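PDB 7JVE: DsbA family protein from Salmonella typhimurium, which works as a trimeric thioredoxin-like enzyme with both thiol oxidase and disulfide isomerase activities. Local coordinates for residues 138-141 against 142-146; 149-152 against 153-157; 172-175 against 176-179; 197-200 against 201-205; 244-247 against 248-252. All blocks are in the same frame, centred on the assembly; numbering follows the deposited sequence.

How the contacts relate
All five contacts are local, between side chains three to five residues apart along a helix or at its end. Contacts 1, 2 and 3 lie in the helices inserted between strands 115-120 and 218-223, as in other DsbA-type proteins, and touch in turn: their centres are about 10 Å (1 to 2), 11 Å (2 to 3) and 13 Å (1 to 3) apart. A magnesium ion lies beside them, its nearest side-chain atoms about 3 Å away in Lys149 and about 4 Å in Tyr179. Contact 4 joins contact 1 through a probable hydrogen bond, Glu139 OE2 to His198 NE2. Contact 5, on the C-terminal helix, stands apart, its centre about 24 Å from that of contact 2. In contact 2, His154 lies close to the Cys94-Cys97 disulfide but makes no contact with it.

Contact 1 (138-141 against 142-146); sequences GEQV and WLTQG. With EDO (1,2-ethanediol), chain J.
Gly138 O takes the amide of Trp142 at 2.8 Å, starting the last turns of helix 128-145, part of the helical insertion that a DsbA-type protein adds to its thioredoxin fold. Trp142 CB rests close to that carbonyl, and the indole swings outward to Tyr150 and Pro75. A 1,2-ethanediol molecule, probably from the crystallisation liquor, lies with C1 over one face of the indole, offset toward the rim, and bonds through O1 to Trp142 O. One residue on, Glu139 runs alongside Leu143, both pointing the same way, with CG against Leu143 CD1 at 3.6 Å. The extended glutamate (chi1 180°, chi2 172°) carries its carboxylate past the leucine to His198. Gln140 O is gripped twice, by Thr144 N and by Thr144 OG1, each at 3.0 Å and from opposite faces of the carbonyl plane. The hydroxyl gets there because OG1 sits between the threonine's own N and carbonyl carbon (chi1 70°). Val141 turns its methyls to Tyr179, Leu180 and Lys149 while its carbonyl receives Gln145 N at 2.9 Å. Gly146 then leaves helical geometry with positive phi, its amide making a long, weak bond to Val141 O at 3.4 Å.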
loop_
_atom_site.group_PDB
_atom_site.type_symbol
_atom_site.label_atom_id
_atom_site.label_comp_id
_atom_site.label_asym_id
_atom_site.label_seq_id
_atom_site.Cartn_x
_atom_site.Cartn_y
_atom_site.Cartn_z
ATOM N N GLY A 138 -29.634 -18.297 -7.240
ATOM C CA GLY A 138 -28.778 -19.461 -7.080
ATOM C C GLY A 138 -29.453 -20.573 -6.299
ATOM O O GLY A 138 -29.333 -21.750 -6.641
ATOM N N GLU A 139 -30.194 -20.216 -5.254
ATOM C CA GLU A 139 -30.870 -21.250 -4.497
ATOM C C GLU A 139 -31.937 -21.949 -5.336
ATOM O O GLU A 139 -32.078 -23.173 -5.263
ATOM C CB GLU A 139 -31.472 -20.663 -3.244
ATOM C CG GLU A 139 -32.182 -21.705 -2.453
ATOM C CD GLU A 139 -32.620 -21.189 -1.125
ATOM O OE1 GLU A 139 -31.891 -21.464 -0.139
ATOM O OE2 GLU A 139 -33.668 -20.498 -1.082
ATOM N N GLN A 140 -32.698 -21.196 -6.137
ATOM C CA GLN A 140 -33.674 -21.821 -7.026
ATOM C C GLN A 140 -32.992 -22.746 -8.024
ATOM O O GLN A 140 -33.428 -23.885 -8.225
ATOM C CB GLN A 140 -34.498 -20.764 -7.767
ATOM C CG GLN A 140 -35.492 -20.062 -6.892
ATOM C CD GLN A 140 -36.462 -21.049 -6.259
ATOM O OE1 GLN A 140 -37.062 -21.890 -6.941
ATOM N NE2 GLN A 140 -36.569 -20.992 -4.934
ATOM N N VAL A 141 -31.914 -22.277 -8.655
ATOM C CA VAL A 141 -31.195 -23.119 -9.610
ATOM C C VAL A 141 -30.679 -24.380 -8.913
ATOM O O VAL A 141 -30.852 -25.508 -9.403
ATOM C CB VAL A 141 -30.061 -22.316 -10.279
ATOM C CG1 VAL A 141 -29.101 -23.222 -11.080
ATOM C CG2 VAL A 141 -30.634 -21.193 -11.138
ATOM N N TRP A 142 -30.074 -24.212 -7.734
ATOM C CA TRP A 142 -29.541 -25.360 -7.007
ATOM C C TRP A 142 -30.636 -26.362 -6.656
ATOM O O TRP A 142 -30.462 -27.571 -6.835
ATOM C CB TRP A 142 -28.838 -24.905 -5.738
ATOM C CG TRP A 142 -28.252 -26.030 -5.004
ATOM C CD1 TRP A 142 -27.368 -26.980 -5.489
ATOM C CD2 TRP A 142 -28.465 -26.350 -3.642
ATOM N NE1 TRP A 142 -27.026 -27.866 -4.497
ATOM C CE2 TRP A 142 -27.683 -27.501 -3.351
ATOM C CE3 TRP A 142 -29.216 -25.764 -2.628
ATOM C CZ2 TRP A 142 -27.654 -28.075 -2.105
ATOM C CZ3 TRP A 142 -29.186 -26.333 -1.392
ATOM C CH2 TRP A 142 -28.411 -27.481 -1.133
ATOM N N LEU A 143 -31.781 -25.869 -6.159
ATOM C CA LEU A 143 -32.806 -26.765 -5.629
ATOM C C LEU A 143 -33.571 -27.485 -6.732
ATOM O O LEU A 143 -34.087 -28.587 -6.503
ATOM C CB LEU A 143 -33.785 -25.994 -4.748
ATOM C CG LEU A 143 -33.309 -25.476 -3.391
ATOM C CD1 LEU A 143 -34.360 -24.500 -2.826
ATOM C CD2 LEU A 143 -33.052 -26.654 -2.432
ATOM N N THR A 144 -33.675 -26.884 -7.920
ATOM C CA THR A 144 -34.470 -27.484 -8.983
ATOM C C THR A 144 -33.618 -28.211 -10.023
ATOM O O THR A 144 -34.114 -29.143 -10.674
ATOM C CB THR A 144 -35.360 -26.419 -9.675
ATOM O OG1 THR A 144 -34.550 -25.531 -10.435
ATOM C CG2 THR A 144 -36.069 -25.555 -8.645
ATOM N N GLN A 145 -32.341 -27.843 -10.169
ATOM C CA GLN A 145 -31.517 -28.422 -11.220
ATOM C C GLN A 145 -30.208 -29.019 -10.750
ATOM O O GLN A 145 -29.588 -29.735 -11.542
ATOM C CB GLN A 145 -31.206 -27.384 -12.308
ATOM C CG GLN A 145 -32.451 -26.729 -12.921
ATOM C CD GLN A 145 -32.062 -25.866 -14.096
ATOM O OE1 GLN A 145 -31.560 -26.373 -15.093
ATOM N NE2 GLN A 145 -32.200 -24.554 -13.950
ATOM N N GLY A 146 -29.742 -28.724 -9.538
ATOM C CA GLY A 146 -28.618 -29.420 -8.952
ATOM C C GLY A 146 -27.339 -28.592 -8.921
ATOM O O GLY A 146 -27.258 -27.475 -9.437
HETATM C C1 EDO J . -30.445 -29.884 -4.290
HETATM O O1 EDO J . -30.894 -30.019 -5.648
HETATM C C2 EDO J . -29.781 -31.193 -3.876
HETATM O O2 EDO J . -28.967 -31.551 -5.000
#

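Contact 2 (149-152 against 153-157); sequences KYLD and WHNAL
Leu151 and Asn155 meet one turn apart on helix 147-159, the leucine CD1 lying 3.7 Å from the amide nitrogen ND2 of Asn155. Their backbones are tied by Asn155 N to Leu151 O, 2.9 Å and nearly straight at 173°. Asn155 OD1 lies in the plane of the His154 ring, at its edge. Tyr150 crosses His154 at a slant, ring atom CE2 4.1 Å from His154 CB. Spaced i, i+4, they share a flank, and with CG trans to N in both (chi1 169° and 164°) the rings lean the same way. Tyr150 CD1 also nears Trp153 CD1 at 4.4 Å, but the indole turns toward Leu175 and Val172 of helix 169-176. At the solvent side, Lys149 NZ reaches Asp152 OD1 in a salt bridge whose hydrogen bond is weak, 3.3 Å.

Further out, Tyr150 OH is hydrogen-bonded to Glu120 OE2, and Asn155 ND2 makes a weak bond to Glu105. The imidazole of His154 is met edge-to-face by Phe90, Phe118 and Tyr158, while Trp153 packs edge-to-face on Tyr179. The helix is thus split chemically: a charged pair on its outer side, and aromatic rings on the buried faces, where the tyrosine hydroxyl is satisfied by a carboxylate.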
loop_
_atom_site.group_PDB
_atom_site.type_symbol
_atom_site.label_atom_id
_atom_site.label_comp_id
_atom_site.label_asym_id
_atom_site.label_seq_id
_atom_site.Cartn_x
_atom_site.Cartn_y
_atom_site.Cartn_z
ATOM N N LYS A 149 -25.309 -27.379 -12.123
ATOM C CA LYS A 149 -25.997 -26.279 -12.785
ATOM C C LYS A 149 -25.925 -24.998 -11.950
ATOM O O LYS A 149 -25.740 -23.903 -12.503
ATOM C CB LYS A 149 -27.444 -26.698 -13.094
ATOM C CG LYS A 149 -28.322 -25.653 -13.747
ATOM C CD LYS A 149 -27.640 -24.947 -14.890
ATOM C CE LYS A 149 -27.712 -25.722 -16.149
ATOM N NZ LYS A 149 -26.976 -25.008 -17.233
ATOM N N TYR A 150 -26.029 -25.113 -10.623
ATOM C CA TYR A 150 -25.714 -23.970 -9.776
ATOM C C TYR A 150 -24.327 -23.417 -10.102
ATOM O O TYR A 150 -24.124 -22.196 -10.145
ATOM C CB TYR A 150 -25.798 -24.351 -8.292
ATOM C CG TYR A 150 -25.219 -23.279 -7.415
ATOM C CD1 TYR A 150 -26.012 -22.225 -6.943
ATOM C CD2 TYR A 150 -23.850 -23.278 -7.101
ATOM C CE1 TYR A 150 -25.465 -21.206 -6.143
ATOM C CE2 TYR A 150 -23.285 -22.268 -6.331
ATOM C CZ TYR A 150 -24.091 -21.230 -5.859
ATOM O OH TYR A 150 -23.520 -20.251 -5.089
ATOM N N LEU A 151 -23.359 -24.302 -10.345
ATOM C CA LEU A 151 -22.008 -23.841 -10.625
ATOM C C LEU A 151 -21.941 -23.100 -11.966
ATOM O O LEU A 151 -21.220 -22.094 -12.071
ATOM C CB LEU A 151 -21.033 -25.022 -10.561
ATOM C CG LEU A 151 -19.524 -24.814 -10.781
ATOM C CD1 LEU A 151 -18.935 -23.680 -9.936
ATOM C CD2 LEU A 151 -18.780 -26.119 -10.505
ATOM N N ASP A 152 -22.709 -23.553 -12.989
ATOM C CA ASP A 152 -22.810 -22.783 -14.237
ATOM C C ASP A 152 -23.367 -21.393 -13.988
ATOM O O ASP A 152 -22.875 -20.405 -14.543
ATOM C CB ASP A 152 -23.694 -23.454 -15.305
ATOM C CG ASP A 152 -23.182 -24.795 -15.735
ATOM O OD1 ASP A 152 -24.009 -25.704 -15.966
ATOM O OD2 ASP A 152 -21.943 -24.955 -15.810
ATOM N N TRP A 153 -24.435 -21.307 -13.199
ATOM C CA TRP A 153 -25.011 -20.003 -12.895
ATOM C C TRP A 153 -23.993 -19.121 -12.177
ATOM O O TRP A 153 -23.806 -17.946 -12.515
ATOM C CB TRP A 153 -26.276 -20.188 -12.054
ATOM C CG TRP A 153 -26.568 -19.032 -11.186
ATOM C CD1 TRP A 153 -26.300 -18.920 -9.848
ATOM C CD2 TRP A 153 -27.163 -17.789 -11.584
ATOM N NE1 TRP A 153 -26.711 -17.689 -9.386
ATOM C CE2 TRP A 153 -27.243 -16.974 -10.426
ATOM C CE3 TRP A 153 -27.652 -17.290 -12.803
ATOM C CZ2 TRP A 153 -27.793 -15.679 -10.448
ATOM C CZ3 TRP A 153 -28.198 -16.001 -12.825
ATOM C CH2 TRP A 153 -28.262 -15.212 -11.651
ATOM N N HIS A 154 -23.332 -19.685 -11.174
ATOM C CA HIS A 154 -22.340 -18.962 -10.394
ATOM C C HIS A 154 -21.238 -18.405 -11.288
ATOM O O HIS A 154 -20.924 -17.209 -11.239
ATOM C CB HIS A 154 -21.811 -19.927 -9.327
ATOM C CG HIS A 154 -20.538 -19.511 -8.661
ATOM N ND1 HIS A 154 -20.513 -18.927 -7.415
ATOM C CD2 HIS A 154 -19.245 -19.661 -9.033
ATOM C CE1 HIS A 154 -19.263 -18.705 -7.061
ATOM N NE2 HIS A 154 -18.471 -19.143 -8.025
ATOM N N ASN A 155 -20.647 -19.251 -12.131
ATOM C CA ASN A 155 -19.609 -18.772 -13.037
ATOM C C ASN A 155 -20.157 -17.748 -14.022
ATOM O O ASN A 155 -19.463 -16.785 -14.381
ATOM C CB ASN A 155 -18.991 -19.939 -13.788
ATOM C CG ASN A 155 -18.196 -20.848 -12.881
ATOM O OD1 ASN A 155 -17.587 -20.384 -11.928
ATOM N ND2 ASN A 155 -18.203 -22.148 -13.170
ATOM N N ALA A 156 -21.397 -17.939 -14.484
ATOM C CA ALA A 156 -21.944 -17.010 -15.460
ATOM C C ALA A 156 -22.132 -15.626 -14.851
ATOM O O ALA A 156 -21.932 -14.616 -15.531
ATOM C CB ALA A 156 -23.270 -17.540 -16.012
ATOM N N LEU A 157 -22.489 -15.568 -13.569
ATOM C CA LEU A 157 -22.688 -14.285 -12.919
ATOM C C LEU A 157 -21.373 -13.519 -12.810
ATOM O O LEU A 157 -21.290 -12.357 -13.224
ATOM C CB LEU A 157 -23.347 -14.503 -11.562
ATOM C CG LEU A 157 -23.892 -13.245 -10.886
ATOM C CD1 LEU A 157 -24.734 -12.430 -11.855
ATOM C CD2 LEU A 157 -24.685 -13.608 -9.623
#

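Contact 3 (172-175 against 176-179); sequences VYTL and AQHY
Gln177 lies alongside Thr174 where helix 169-176, part of the helical insertion of the DsbA-type thioredoxin fold, runs out and its bonding tightens from i+4 to i+3. Its CB stands 3.9 Å from Tyr173 O. CG, turned in between the glutamine's own N and carbonyl carbon (chi1 66°), is pressed to 3.0 Å from Thr174 O. CD passes the same oxygen, and NE2 ends 3.0 Å from it in a weak bond, bent to 128°, with the methyl CG2 of Thr174 alongside. CG also covers the centre of one face of the next ring, His178.

The backbone shows the change of pitch: Gln177 N still bonds Tyr173 O, four residues back, whereas His178 N bonds Leu175 O, only three back, from above the carbonyl plane. Leu175 faces the other way, toward Trp153 and Ala156 of helix 147-159. There the Tyr179 ring comes to it across the turn, placing Leu175 O in the ring plane at its edge and CE1 4.0 Å from Leu175 CD1.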
loop_
_atom_site.group_PDB
_atom_site.type_symbol
_atom_site.label_atom_id
_atom_site.label_comp_id
_atom_site.label_asym_id
_atom_site.label_seq_id
_atom_site.Cartn_x
_atom_site.Cartn_y
_atom_site.Cartn_z
ATOM N N VAL A 172 -28.623 -9.064 -12.664
ATOM C CA VAL A 172 -28.883 -10.402 -12.148
ATOM C C VAL A 172 -30.148 -10.973 -12.776
ATOM O O VAL A 172 -30.154 -12.102 -13.281
ATOM C CB VAL A 172 -28.957 -10.361 -10.609
ATOM C CG1 VAL A 172 -29.320 -11.732 -10.027
ATOM C CG2 VAL A 172 -27.628 -9.872 -10.061
ATOM N N TYR A 173 -31.237 -10.189 -12.778
ATOM C CA TYR A 173 -32.474 -10.654 -13.393
ATOM C C TYR A 173 -32.263 -10.989 -14.859
ATOM O O TYR A 173 -32.825 -11.969 -15.369
ATOM C CB TYR A 173 -33.570 -9.597 -13.292
ATOM C CG TYR A 173 -34.164 -9.395 -11.931
ATOM C CD1 TYR A 173 -34.630 -10.461 -11.189
ATOM C CD2 TYR A 173 -34.294 -8.119 -11.409
ATOM C CE1 TYR A 173 -35.180 -10.258 -9.955
ATOM C CE2 TYR A 173 -34.842 -7.904 -10.195
ATOM C CZ TYR A 173 -35.295 -8.973 -9.470
ATOM O OH TYR A 173 -35.846 -8.746 -8.237
ATOM N N THR A 174 -31.482 -10.163 -15.561
ATOM C CA THR A 174 -31.302 -10.357 -16.992
ATOM C C THR A 174 -30.612 -11.682 -17.267
ATOM O O THR A 174 -31.024 -12.436 -18.149
ATOM C CB THR A 174 -30.507 -9.199 -17.597
ATOM O OG1 THR A 174 -31.282 -8.002 -17.529
ATOM C CG2 THR A 174 -30.182 -9.477 -19.065
ATOM N N LEU A 175 -29.560 -11.988 -16.516
ATOM C CA LEU A 175 -28.973 -13.316 -16.628
ATOM C C LEU A 175 -29.946 -14.382 -16.129
ATOM O O LEU A 175 -30.089 -15.439 -16.759
ATOM C CB LEU A 175 -27.647 -13.380 -15.865
ATOM C CG LEU A 175 -26.852 -14.695 -15.955
ATOM C CD1 LEU A 175 -26.404 -15.028 -17.389
ATOM C CD2 LEU A 175 -25.641 -14.707 -15.012
ATOM N N ALA A 176 -30.656 -14.105 -15.022
ATOM C CA ALA A 176 -31.440 -15.158 -14.377
ATOM C C ALA A 176 -32.589 -15.653 -15.252
ATOM O O ALA A 176 -33.017 -16.801 -15.110
ATOM C CB ALA A 176 -31.979 -14.681 -13.030
ATOM N N GLN A 177 -33.112 -14.815 -16.152
ATOM C CA GLN A 177 -34.199 -15.290 -17.004
ATOM C C GLN A 177 -33.805 -16.517 -17.821
ATOM O O GLN A 177 -34.688 -17.262 -18.251
ATOM C CB GLN A 177 -34.689 -14.173 -17.931
ATOM C CG GLN A 177 -33.660 -13.736 -18.957
ATOM C CD GLN A 177 -34.064 -12.445 -19.659
ATOM O OE1 GLN A 177 -35.244 -12.133 -19.768
ATOM N NE2 GLN A 177 -33.079 -11.692 -20.142
ATOM N N HIS A 178 -32.510 -16.765 -18.018
ATOM C CA HIS A 178 -32.050 -17.942 -18.747
ATOM C C HIS A 178 -31.883 -19.180 -17.869
ATOM O O HIS A 178 -31.671 -20.271 -18.402
ATOM C CB HIS A 178 -30.723 -17.627 -19.457
ATOM C CG HIS A 178 -30.823 -16.454 -20.379
ATOM N ND1 HIS A 178 -31.619 -16.463 -21.508
ATOM C CD2 HIS A 178 -30.284 -15.211 -20.309
ATOM C CE1 HIS A 178 -31.544 -15.288 -22.110
ATOM N NE2 HIS A 178 -30.742 -14.510 -21.400
ATOM N N TYR A 179 -31.969 -19.048 -16.545
ATOM C CA TYR A 179 -31.792 -20.188 -15.664
ATOM C C TYR A 179 -33.050 -20.579 -14.915
ATOM O O TYR A 179 -33.104 -21.690 -14.378
ATOM C CB TYR A 179 -30.683 -19.911 -14.636
ATOM C CG TYR A 179 -29.319 -19.858 -15.266
ATOM C CD1 TYR A 179 -28.914 -18.747 -16.003
ATOM C CD2 TYR A 179 -28.438 -20.923 -15.145
ATOM C CE1 TYR A 179 -27.681 -18.702 -16.581
ATOM C CE2 TYR A 179 -27.204 -20.878 -15.723
ATOM C CZ TYR A 179 -26.830 -19.764 -16.434
ATOM O OH TYR A 179 -25.594 -19.728 -17.017
#

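Contact 4 (197-200 against 201-205); sequences VHDA and LLTNQ
His198 O receives Leu202 N at 3.3 Å, within the carbonyl plane, and more weakly Leu201 N; these are the first bonds of helix 199-210, with extended residues 197-198 leading in. His198 holds the N-cap position. The next two carbonyls settle into regular i+4 bonding, Asp199 O with Thr203 N at 2.9 Å (172°) and Ala200 O with Asn204 N at 2.7 Å.

Among the side chains, Val197 CG1 presses on Leu202 CD2 at 3.5 Å and on CG at 3.6 Å. Linking the residue before the N-cap to the fourth residue of the helix, this pair is a hydrophobic staple, at the start of the helix that precedes strand 218-223 of the thioredoxin fold. It forms because Leu202 CG lies trans to its carbonyl carbon (chi1 -63°), which tips the branch back over the helix start. Thr203 OG1 donates a second bond to Asp199 O, 3.0 Å long and from above the carbonyl plane. Asn204 ND2 is held by Glu120 O, and His198 NE2 by the carboxylate of Glu139.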
loop_
_atom_site.group_PDB
_atom_site.type_symbol
_atom_site.label_atom_id
_atom_site.label_comp_id
_atom_site.label_asym_id
_atom_site.label_seq_id
_atom_site.Cartn_x
_atom_site.Cartn_y
_atom_site.Cartn_z
ATOM N N VAL A 197 -35.149 -10.436 3.363
ATOM C CA VAL A 197 -33.762 -10.726 3.025
ATOM C C VAL A 197 -33.621 -12.229 2.902
ATOM O O VAL A 197 -34.021 -12.969 3.807
ATOM C CB VAL A 197 -32.795 -10.155 4.079
ATOM C CG1 VAL A 197 -31.365 -10.615 3.801
ATOM C CG2 VAL A 197 -32.848 -8.630 4.050
ATOM N N HIS A 198 -33.092 -12.692 1.773
ATOM C CA HIS A 198 -33.028 -14.127 1.553
ATOM C C HIS A 198 -32.343 -14.812 2.726
ATOM O O HIS A 198 -31.249 -14.410 3.144
ATOM C CB HIS A 198 -32.276 -14.449 0.274
ATOM C CG HIS A 198 -32.305 -15.900 -0.063
ATOM N ND1 HIS A 198 -31.164 -16.667 -0.138
ATOM C CD2 HIS A 198 -33.344 -16.729 -0.346
ATOM C CE1 HIS A 198 -31.496 -17.905 -0.462
ATOM N NE2 HIS A 198 -32.813 -17.972 -0.583
ATOM N N ASP A 199 -32.969 -15.882 3.219
ATOM C CA ASP A 199 -32.510 -16.482 4.467
ATOM C C ASP A 199 -31.038 -16.895 4.403
ATOM O O ASP A 199 -30.314 -16.797 5.397
ATOM C CB ASP A 199 -33.373 -17.683 4.833
ATOM C CG ASP A 199 -33.002 -18.241 6.200
ATOM O OD1 ASP A 199 -33.376 -17.593 7.213
ATOM O OD2 ASP A 199 -32.293 -19.282 6.265
ATOM N N ALA A 200 -30.578 -17.374 3.249
ATOM C CA ALA A 200 -29.188 -17.806 3.145
ATOM C C ALA A 200 -28.227 -16.641 3.350
ATOM O O ALA A 200 -27.148 -16.810 3.930
ATOM C CB ALA A 200 -28.942 -18.474 1.789
ATOM N N LEU A 201 -28.602 -15.446 2.882
ATOM C CA LEU A 201 -27.753 -14.281 3.091
ATOM C C LEU A 201 -27.673 -13.910 4.567
ATOM O O LEU A 201 -26.594 -13.575 5.067
ATOM C CB LEU A 201 -28.266 -13.101 2.275
ATOM C CG LEU A 201 -27.204 -12.073 1.924
ATOM C CD1 LEU A 201 -26.270 -12.670 0.850
ATOM C CD2 LEU A 201 -27.818 -10.752 1.472
ATOM N N LEU A 202 -28.802 -13.960 5.284
ATOM C CA LEU A 202 -28.782 -13.681 6.718
ATOM C C LEU A 202 -27.938 -14.716 7.457
ATOM O O LEU A 202 -27.095 -14.369 8.299
ATOM C CB LEU A 202 -30.211 -13.667 7.285
ATOM C CG LEU A 202 -31.212 -12.629 6.794
ATOM C CD1 LEU A 202 -32.622 -12.934 7.330
ATOM C CD2 LEU A 202 -30.753 -11.198 7.174
ATOM N N THR A 203 -28.181 -15.998 7.169
ATOM C CA THR A 203 -27.444 -17.086 7.808
ATOM C C THR A 203 -25.962 -17.020 7.483
ATOM O O THR A 203 -25.116 -17.185 8.367
ATOM C CB THR A 203 -28.035 -18.434 7.358
ATOM O OG1 THR A 203 -29.402 -18.485 7.747
ATOM C CG2 THR A 203 -27.278 -19.647 7.959
ATOM N N ASN A 204 -25.623 -16.771 6.215
ATOM C CA ASN A 204 -24.216 -16.730 5.828
ATOM C C ASN A 204 -23.489 -15.552 6.471
ATOM O O ASN A 204 -22.327 -15.677 6.859
ATOM C CB ASN A 204 -24.096 -16.672 4.307
ATOM C CG ASN A 204 -24.438 -17.983 3.650
ATOM O OD1 ASN A 204 -24.611 -18.997 4.324
ATOM N ND2 ASN A 204 -24.531 -17.980 2.328
ATOM N N GLN A 205 -24.148 -14.394 6.576
ATOM C CA GLN A 205 -23.510 -13.233 7.191
ATOM C C GLN A 205 -23.341 -13.427 8.696
ATOM O O GLN A 205 -22.312 -13.037 9.268
ATOM C CB GLN A 205 -24.320 -11.972 6.911
ATOM C CG GLN A 205 -23.787 -10.735 7.606
ATOM C CD GLN A 205 -22.398 -10.366 7.122
ATOM O OE1 GLN A 205 -22.005 -10.718 6.009
ATOM N NE2 GLN A 205 -21.643 -9.657 7.961
#

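Contact 5 (244-247 against 248-252); sequences MLQM and AIQKA
Gln246 and Gln250 form an i, i+4 side-chain pair on the flank of the C-terminal helix 242-253, which packs on the sheet of the thioredoxin fold. Gln246 NE2 points to Gln250 OE1 at 3.2 Å, but the bond is weak, bent to 128°, and the amide planes stand 44° apart. Both chains bend at chi2, in opposite senses, which brings the two amide ends together. Each amide also has a partner elsewhere: Gln246 OE1 accepts from Asn111 ND2, and Gln250 OE1 accepts from Lys253 NZ, so Lys253 is the main partner of that oxygen and the amide a weak second. Ile249 crosses Gln246, CG2 3.8 Å from Gln246 NE2, while its other branch runs back over the backbone, CG1 3.3 Å from Leu245 O. The main chain is uninterrupted helix, with Ile249 N on Leu245 O at 3.0 Å and Lys251 N on Met247 O at 2.9 Å.

Leu245 and Ile249 pack on Leu107 of helix 95-110, while Ala248 rests on Val221 of strand 218-223 and on Thr234 and Ile236 of strand 234-237. Lys251 NZ stretches to Thr234 OG1 on that same edge strand.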
loop_
_atom_site.group_PDB
_atom_site.type_symbol
_atom_site.label_atom_id
_atom_site.label_comp_id
_atom_site.label_asym_id
_atom_site.label_seq_id
_atom_site.Cartn_x
_atom_site.Cartn_y
_atom_site.Cartn_z
ATOM N N MET A 244 -1.814 -23.831 -3.107
ATOM C CA MET A 244 -2.073 -23.669 -1.684
ATOM C C MET A 244 -3.392 -24.346 -1.296
ATOM O O MET A 244 -3.471 -25.056 -0.286
ATOM C CB MET A 244 -2.085 -22.176 -1.343
ATOM C CG MET A 244 -2.211 -21.883 0.138
ATOM S SD MET A 244 -0.613 -22.311 0.918
ATOM C CE MET A 244 0.505 -21.205 0.060
ATOM N N LEU A 245 -4.437 -24.154 -2.100
ATOM C CA LEU A 245 -5.701 -24.808 -1.800
ATOM C C LEU A 245 -5.579 -26.321 -1.943
ATOM O O LEU A 245 -6.176 -27.073 -1.163
ATOM C CB LEU A 245 -6.806 -24.259 -2.703
ATOM C CG LEU A 245 -7.400 -22.924 -2.252
ATOM C CD1 LEU A 245 -8.255 -22.327 -3.361
ATOM C CD2 LEU A 245 -8.199 -23.063 -0.950
ATOM N N GLN A 246 -4.797 -26.787 -2.920
ATOM C CA GLN A 246 -4.624 -28.224 -3.095
ATOM C C GLN A 246 -3.918 -28.849 -1.888
ATOM O O GLN A 246 -4.301 -29.932 -1.433
ATOM C CB GLN A 246 -3.849 -28.527 -4.381
ATOM C CG GLN A 246 -3.890 -30.035 -4.767
ATOM C CD GLN A 246 -5.336 -30.527 -5.036
ATOM O OE1 GLN A 246 -6.018 -30.023 -5.937
ATOM N NE2 GLN A 246 -5.791 -31.505 -4.264
ATOM N N MET A 247 -2.875 -28.192 -1.361
ATOM C CA MET A 247 -2.198 -28.748 -0.188
ATOM C C MET A 247 -3.149 -28.844 1.003
ATOM O O MET A 247 -3.158 -29.852 1.719
ATOM C CB MET A 247 -0.944 -27.925 0.172
ATOM C CG MET A 247 0.207 -27.972 -0.873
ATOM S SD MET A 247 1.789 -27.118 -0.406
ATOM C CE MET A 247 1.386 -25.318 -0.530
ATOM N N ALA A 248 -3.990 -27.827 1.191
ATOM C CA ALA A 248 -4.978 -27.839 2.262
ATOM C C ALA A 248 -5.973 -28.982 2.086
ATOM O O ALA A 248 -6.396 -29.605 3.069
ATOM C CB ALA A 248 -5.726 -26.500 2.303
ATOM N N ILE A 249 -6.362 -29.267 0.836
ATOM C CA ILE A 249 -7.249 -30.398 0.562
ATOM C C ILE A 249 -6.574 -31.707 0.961
ATOM O O ILE A 249 -7.175 -32.559 1.619
ATOM C CB ILE A 249 -7.674 -30.396 -0.920
ATOM C CG1 ILE A 249 -8.672 -29.259 -1.190
ATOM C CG2 ILE A 249 -8.250 -31.743 -1.341
ATOM C CD1 ILE A 249 -8.901 -28.985 -2.673
ATOM N N GLN A 250 -5.310 -31.883 0.585
ATOM C CA GLN A 250 -4.635 -33.139 0.908
ATOM C C GLN A 250 -4.457 -33.294 2.414
ATOM O O GLN A 250 -4.585 -34.399 2.952
ATOM C CB GLN A 250 -3.290 -33.227 0.173
ATOM C CG GLN A 250 -3.440 -33.186 -1.344
ATOM C CD GLN A 250 -4.334 -34.324 -1.875
ATOM O OE1 GLN A 250 -5.391 -34.084 -2.474
ATOM N NE2 GLN A 250 -3.908 -35.562 -1.656
ATOM N N LYS A 251 -4.187 -32.190 3.110
ATOM C CA LYS A 251 -4.085 -32.224 4.563
ATOM C C LYS A 251 -5.429 -32.578 5.198
ATOM O O LYS A 251 -5.474 -33.284 6.216
ATOM C CB LYS A 251 -3.570 -30.869 5.043
ATOM C CG LYS A 251 -3.604 -30.589 6.522
ATOM C CD LYS A 251 -2.860 -29.269 6.756
ATOM C CE LYS A 251 -3.416 -28.481 7.930
ATOM N NZ LYS A 251 -2.878 -27.081 7.960
ATOM N N ALA A 252 -6.534 -32.120 4.599
ATOM C CA ALA A 252 -7.856 -32.426 5.121
ATOM C C ALA A 252 -8.281 -33.852 4.810
ATOM O O ALA A 252 -9.146 -34.396 5.509
ATOM C CB ALA A 252 -8.888 -31.437 4.568
#